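Local coordinates for protein putative monooxygenase (Fusobacterium nucleatum subsp. nucleatum, PDB 3MCS) that probably acts as a monooxygenase, as a member of the antibiotic biosynthesis monooxygenase family with two ferredoxin-like halves joined in one chain, at residues G40-D52 with R199-L213. Residues are numbered along the deposited sequence; the frame is centred on the assembly and turned at random. Where two conformers were deposited one is given.
Sequences GVLGLFAATDERD and RAELQVLKIENKGGL
Ala46 and the Leu205–Lys206 pair meet at a classic beta bulge where strand 41-49 runs antiparallel to strand 194-209. This pairing joins the two halves of a fused dimeric alpha-beta barrel, the strand from the second half lying along a strand of the first. At the bulge Ala46 O accepts two amides, Leu205 N at 2.9 Å and Lys206 N at 3.2 Å, both from the same face of its carbonyl plane. Ala46 N returns a bond to Lys206 O, and the register slips by one residue before Ala47 pairs with Val204 and Thr48 with Gln203.

On the face carrying Phe45 and Ala47, Ile207 sends its CG2 branch to the ring, 3.4 Å from Phe45 CD2. The ring also meets Phe165 edge-to-face. Farther along, Leu202 CB packs against Ala47 CB at 3.8 Å, while its CD2 branch reaches Asp49 CB. On the other face, Leu205 CD1 lies near Thr48 OG1, a hydroxyl hydrogen-bonded to Tyr23 of helix 20-37, which covers this side.

Near the end of strand 41-49, with CG anti to the backbone N (chi1 -178°) and the chain extended beyond it, Gln203 carries its amide to the Glu50 carboxylate, the amide and carboxylate planes 70° apart, for a weak hydrogen bond from Gln203 NE2 to Glu50 OE1. Arg51 turns back side-on to Asp49: its NE lies 3.1 Å from Asp49 OD1, on that oxygen's syn lone pair, and its NH2, also bonded to Asp49 OD2, rests 3.7 Å from Ala200 CB.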
loop_
_atom_site.group_PDB
_atom_site.type_symbol
_atom_site.label_atom_id
_atom_site.label_comp_id
_atom_site.label_asym_id
_atom_site.label_seq_id
_atom_site.Cartn_x
_atom_site.Cartn_y
_atom_site.Cartn_z
ATOM N N GLY A 40 17.958 2.251 -3.162
ATOM C CA GLY A 40 17.024 1.275 -3.692
ATOM C C GLY A 40 15.637 1.299 -3.076
ATOM O O GLY A 40 14.810 0.432 -3.370
ATOM N N VAL A 41 15.371 2.280 -2.233
ATOM C CA VAL A 41 14.077 2.384 -1.593
ATOM C C VAL A 41 13.234 3.294 -2.452
ATOM O O VAL A 41 13.573 4.456 -2.629
ATOM C CB VAL A 41 14.187 2.896 -0.144
ATOM C CG1 VAL A 41 14.939 4.193 -0.089
ATOM C CG2 VAL A 41 12.832 3.083 0.431
ATOM N N LEU A 42 12.145 2.762 -2.999
ATOM C CA LEU A 42 11.287 3.530 -3.917
ATOM C C LEU A 42 10.229 4.385 -3.207
ATOM O O LEU A 42 9.767 5.392 -3.751
ATOM C CB LEU A 42 10.601 2.589 -4.910
ATOM C CG LEU A 42 11.510 1.947 -5.972
ATOM C CD1 LEU A 42 10.751 0.856 -6.731
ATOM C CD2 LEU A 42 12.070 2.986 -6.940
ATOM N N GLY A 43 9.853 3.975 -2.004
ATOM C CA GLY A 43 8.877 4.687 -1.231
ATOM C C GLY A 43 8.416 3.931 0.007
ATOM O O GLY A 43 8.437 2.701 0.051
ATOM N N LEU A 44 8.041 4.690 1.031
ATOM C CA LEU A 44 7.482 4.141 2.279
ATOM C C LEU A 44 6.228 4.933 2.616
ATOM O O LEU A 44 6.212 6.145 2.474
ATOM C CB LEU A 44 8.491 4.126 3.444
ATOM C CG LEU A 44 9.367 2.873 3.418
ATOM C CD1 LEU A 44 10.443 3.031 2.414
ATOM C CD2 LEU A 44 9.978 2.608 4.772
ATOM N N PHE A 45 5.182 4.234 3.037
ATOM C CA PHE A 45 3.907 4.865 3.302
ATOM C C PHE A 45 3.316 4.364 4.604
ATOM O O PHE A 45 2.883 3.243 4.676
ATOM C CB PHE A 45 2.983 4.529 2.143
ATOM C CG PHE A 45 3.597 4.796 0.792
ATOM C CD1 PHE A 45 4.433 3.873 0.205
ATOM C CD2 PHE A 45 3.329 5.972 0.113
ATOM C CE1 PHE A 45 5.013 4.110 -1.038
ATOM C CE2 PHE A 45 3.895 6.215 -1.135
ATOM C CZ PHE A 45 4.742 5.280 -1.705
ATOM N N ALA A 46 3.332 5.180 5.644
ATOM C CA ALA A 46 2.751 4.800 6.931
ATOM C C ALA A 46 1.368 5.412 7.074
ATOM O O ALA A 46 1.205 6.612 6.890
ATOM C CB ALA A 46 3.641 5.263 8.064
ATOM N N ALA A 47 0.384 4.580 7.390
ATOM C CA ALA A 47 -0.995 5.003 7.593
ATOM C C ALA A 47 -1.568 4.283 8.806
ATOM O O ALA A 47 -0.924 3.400 9.361
ATOM C CB ALA A 47 -1.827 4.687 6.368
ATOM N N THR A 48 -2.784 4.636 9.205
ATOM C CA THR A 48 -3.415 4.044 10.370
ATOM C C THR A 48 -4.899 3.809 10.120
ATOM O O THR A 48 -5.548 4.618 9.466
ATOM C CB THR A 48 -3.300 4.978 11.621
ATOM O OG1 THR A 48 -1.954 5.391 11.831
ATOM C CG2 THR A 48 -3.767 4.291 12.849
ATOM N N ASP A 49 -5.416 2.707 10.663
ATOM C CA ASP A 49 -6.842 2.390 10.670
ATOM C C ASP A 49 -7.245 2.447 12.143
ATOM O O ASP A 49 -6.778 1.654 12.939
ATOM C CB ASP A 49 -7.091 1.007 10.076
ATOM C CG ASP A 49 -8.562 0.664 9.937
ATOM O OD1 ASP A 49 -9.434 1.486 10.278
ATOM O OD2 ASP A 49 -8.854 -0.456 9.472
ATOM N N GLU A 50 -8.075 3.408 12.523
ATOM C CA GLU A 50 -8.465 3.562 13.933
ATOM C C GLU A 50 -9.817 2.944 14.327
ATOM O O GLU A 50 -10.224 3.021 15.496
ATOM C CB GLU A 50 -8.407 5.043 14.341
ATOM C CG GLU A 50 -7.003 5.636 14.195
ATOM C CD GLU A 50 -6.707 6.799 15.155
ATOM O OE1 GLU A 50 -7.525 7.758 15.250
ATOM O OE2 GLU A 50 -5.617 6.747 15.800
ATOM N N ARG A 51 -10.492 2.303 13.378
ATOM C CA ARG A 51 -11.750 1.638 13.660
ATOM C C ARG A 51 -11.528 0.448 14.597
ATOM O O ARG A 51 -10.575 -0.291 14.426
ATOM C CB ARG A 51 -12.381 1.145 12.371
ATOM C CG ARG A 51 -12.815 2.247 11.425
ATOM C CD ARG A 51 -13.356 1.656 10.135
ATOM N NE ARG A 51 -12.315 0.943 9.382
ATOM C CZ ARG A 51 -12.546 0.179 8.318
ATOM N NH1 ARG A 51 -13.781 0.009 7.864
ATOM N NH2 ARG A 51 -11.539 -0.447 7.713
ATOM N N ASP A 52 -12.402 0.270 15.583
ATOM C CA ASP A 52 -12.306 -0.841 16.555
ATOM C C ASP A 52 -11.043 -0.814 17.430
ATOM O O ASP A 52 -11.100 -0.534 18.632
ATOM C CB ASP A 52 -12.403 -2.216 15.853
ATOM C CG ASP A 52 -13.675 -2.376 15.058
ATOM O OD1 ASP A 52 -14.636 -1.605 15.297
ATOM O OD2 ASP A 52 -13.715 -3.279 14.194
ATOM N N ARG A 199 -12.144 -3.088 2.249
ATOM C CA ARG A 199 -11.628 -1.773 1.869
ATOM C C ARG A 199 -11.377 -1.007 3.139
ATOM O O ARG A 199 -12.221 -0.987 4.018
ATOM C CB ARG A 199 -12.638 -1.001 1.034
ATOM C CG ARG A 199 -12.255 0.456 0.733
ATOM C CD ARG A 199 -13.414 1.186 0.061
ATOM N NE ARG A 199 -14.536 1.429 0.971
ATOM C CZ ARG A 199 -14.957 2.633 1.355
ATOM N NH1 ARG A 199 -14.405 3.735 0.873
ATOM N NH2 ARG A 199 -15.968 2.730 2.189
ATOM N N ALA A 200 -10.226 -0.382 3.242
ATOM C CA ALA A 200 -9.906 0.364 4.423
ATOM C C ALA A 200 -9.437 1.752 4.057
ATOM O O ALA A 200 -8.355 1.930 3.511
ATOM C CB ALA A 200 -8.836 -0.346 5.210
ATOM N N GLU A 201 -10.278 2.733 4.343
ATOM C CA GLU A 201 -9.901 4.103 4.175
ATOM C C GLU A 201 -8.911 4.327 5.313
ATOM O O GLU A 201 -9.174 3.952 6.441
ATOM C CB GLU A 201 -11.106 5.026 4.275
ATOM C CG GLU A 201 -12.187 4.760 3.243
ATOM C CD GLU A 201 -13.296 5.801 3.268
ATOM O OE1 GLU A 201 -13.147 6.832 3.953
ATOM O OE2 GLU A 201 -14.309 5.578 2.576
ATOM N N LEU A 202 -7.765 4.916 5.017
ATOM C CA LEU A 202 -6.707 5.059 6.011
ATOM C C LEU A 202 -6.275 6.499 6.300
ATOM O O LEU A 202 -6.228 7.343 5.418
ATOM C CB LEU A 202 -5.479 4.256 5.564
ATOM C CG LEU A 202 -5.583 2.729 5.462
ATOM C CD1 LEU A 202 -4.296 2.159 4.842
ATOM C CD2 LEU A 202 -5.839 2.081 6.799
ATOM N N GLN A 203 -5.936 6.720 7.558
ATOM C CA GLN A 203 -5.484 7.977 8.092
ATOM C C GLN A 203 -3.971 8.064 7.845
ATOM O O GLN A 203 -3.191 7.324 8.421
ATOM C CB GLN A 203 -5.848 7.971 9.592
ATOM C CG GLN A 203 -5.553 9.197 10.450
ATOM C CD GLN A 203 -5.972 8.971 11.923
ATOM O OE1 GLN A 203 -5.132 8.880 12.810
ATOM N NE2 GLN A 203 -7.267 8.841 12.163
ATOM N N VAL A 204 -3.551 8.947 6.957
ATOM C CA VAL A 204 -2.128 9.099 6.643
ATOM C C VAL A 204 -1.262 9.528 7.846
ATOM O O VAL A 204 -1.628 10.405 8.588
ATOM C CB VAL A 204 -1.961 10.098 5.469
ATOM C CG1 VAL A 204 -0.545 10.516 5.319
ATOM C CG2 VAL A 204 -2.457 9.473 4.185
ATOM N N LEU A 205 -0.099 8.907 8.016
ATOM C CA LEU A 205 0.817 9.222 9.125
ATOM C C LEU A 205 2.096 9.893 8.603
ATOM O O LEU A 205 2.404 11.002 8.984
ATOM C CB LEU A 205 1.153 7.958 9.906
ATOM C CG LEU A 205 1.666 8.222 11.319
ATOM C CD1 LEU A 205 1.711 6.900 12.057
ATOM C CD2 LEU A 205 3.022 8.939 11.350
ATOM N N LYS A 206 2.842 9.204 7.748
ATOM C CA LYS A 206 4.003 9.796 7.101
ATOM C C LYS A 206 4.251 9.084 5.780
ATOM O O LYS A 206 4.262 7.859 5.743
ATOM C CB LYS A 206 5.252 9.734 7.990
ATOM C CG LYS A 206 6.402 10.661 7.537
ATOM C CD LYS A 206 6.047 12.149 7.738
ATOM C CE LYS A 206 7.085 13.133 7.115
ATOM N NZ LYS A 206 7.153 13.128 5.595
ATOM N N ILE A 207 4.411 9.859 4.705
ATOM C CA ILE A 207 4.708 9.344 3.373
ATOM C C ILE A 207 5.923 10.044 2.767
ATOM O O ILE A 207 6.004 11.274 2.759
ATOM C CB ILE A 207 3.547 9.580 2.384
ATOM C CG1 ILE A 207 2.306 8.816 2.799
ATOM C CG2 ILE A 207 3.960 9.166 0.972
ATOM C CD1 ILE A 207 1.161 9.090 1.921
ATOM N N GLU A 208 6.844 9.246 2.242
ATOM C CA GLU A 208 8.020 9.729 1.492
ATOM C C GLU A 208 8.266 8.760 0.330
ATOM O O GLU A 208 8.230 7.537 0.503
ATOM C CB GLU A 208 9.280 9.821 2.363
ATOM C CG GLU A 208 9.268 10.941 3.385
ATOM C CD GLU A 208 9.314 12.322 2.763
ATOM O OE1 GLU A 208 9.745 12.443 1.590
ATOM O OE2 GLU A 208 8.914 13.287 3.458
ATOM N N ASN A 209 8.468 9.304 -0.861
ATOM C CA ASN A 209 8.762 8.468 -2.018
ATOM C C ASN A 209 9.576 9.229 -3.065
ATOM O O ASN A 209 9.611 10.479 -3.071
ATOM C CB ASN A 209 7.481 7.875 -2.633
ATOM C CG ASN A 209 6.614 8.917 -3.350
ATOM O OD1 ASN A 209 6.612 10.111 -3.011
ATOM N ND2 ASN A 209 5.844 8.451 -4.333
ATOM N N LYS A 210 10.235 8.457 -3.933
ATOM C CA LYS A 210 11.031 9.021 -5.010
ATOM C C LYS A 210 10.121 9.655 -6.056
ATOM O O LYS A 210 10.433 10.721 -6.610
ATOM C CB LYS A 210 11.898 7.938 -5.651
ATOM C CG LYS A 210 12.924 8.466 -6.650
ATOM C CD LYS A 210 13.766 7.342 -7.257
ATOM C CE LYS A 210 14.708 7.868 -8.362
ATOM N NZ LYS A 210 15.501 6.775 -8.985
ATOM N N GLY A 211 9.004 8.992 -6.327
ATOM C CA GLY A 211 8.071 9.463 -7.332
ATOM C C GLY A 211 8.443 9.042 -8.735
ATOM O O GLY A 211 9.549 8.567 -8.979
ATOM N N GLY A 212 7.499 9.179 -9.660
ATOM C CA GLY A 212 7.727 8.827 -11.058
ATOM C C GLY A 212 7.797 7.342 -11.378
ATOM O O GLY A 212 8.203 6.969 -12.480
ATOM N N LEU A 213 7.390 6.477 -10.453
ATOM C CA LEU A 213 7.454 5.035 -10.705
ATOM C C LEU A 213 6.483 4.652 -11.813
ATOM O O LEU A 213 5.398 5.210 -11.899
ATOM C CB LEU A 213 7.134 4.270 -9.434
ATOM C CG LEU A 213 7.338 2.766 -9.431
ATOM C CD1 LEU A 213 8.657 2.401 -10.064
ATOM C CD2 LEU A 213 7.237 2.248 -7.994
#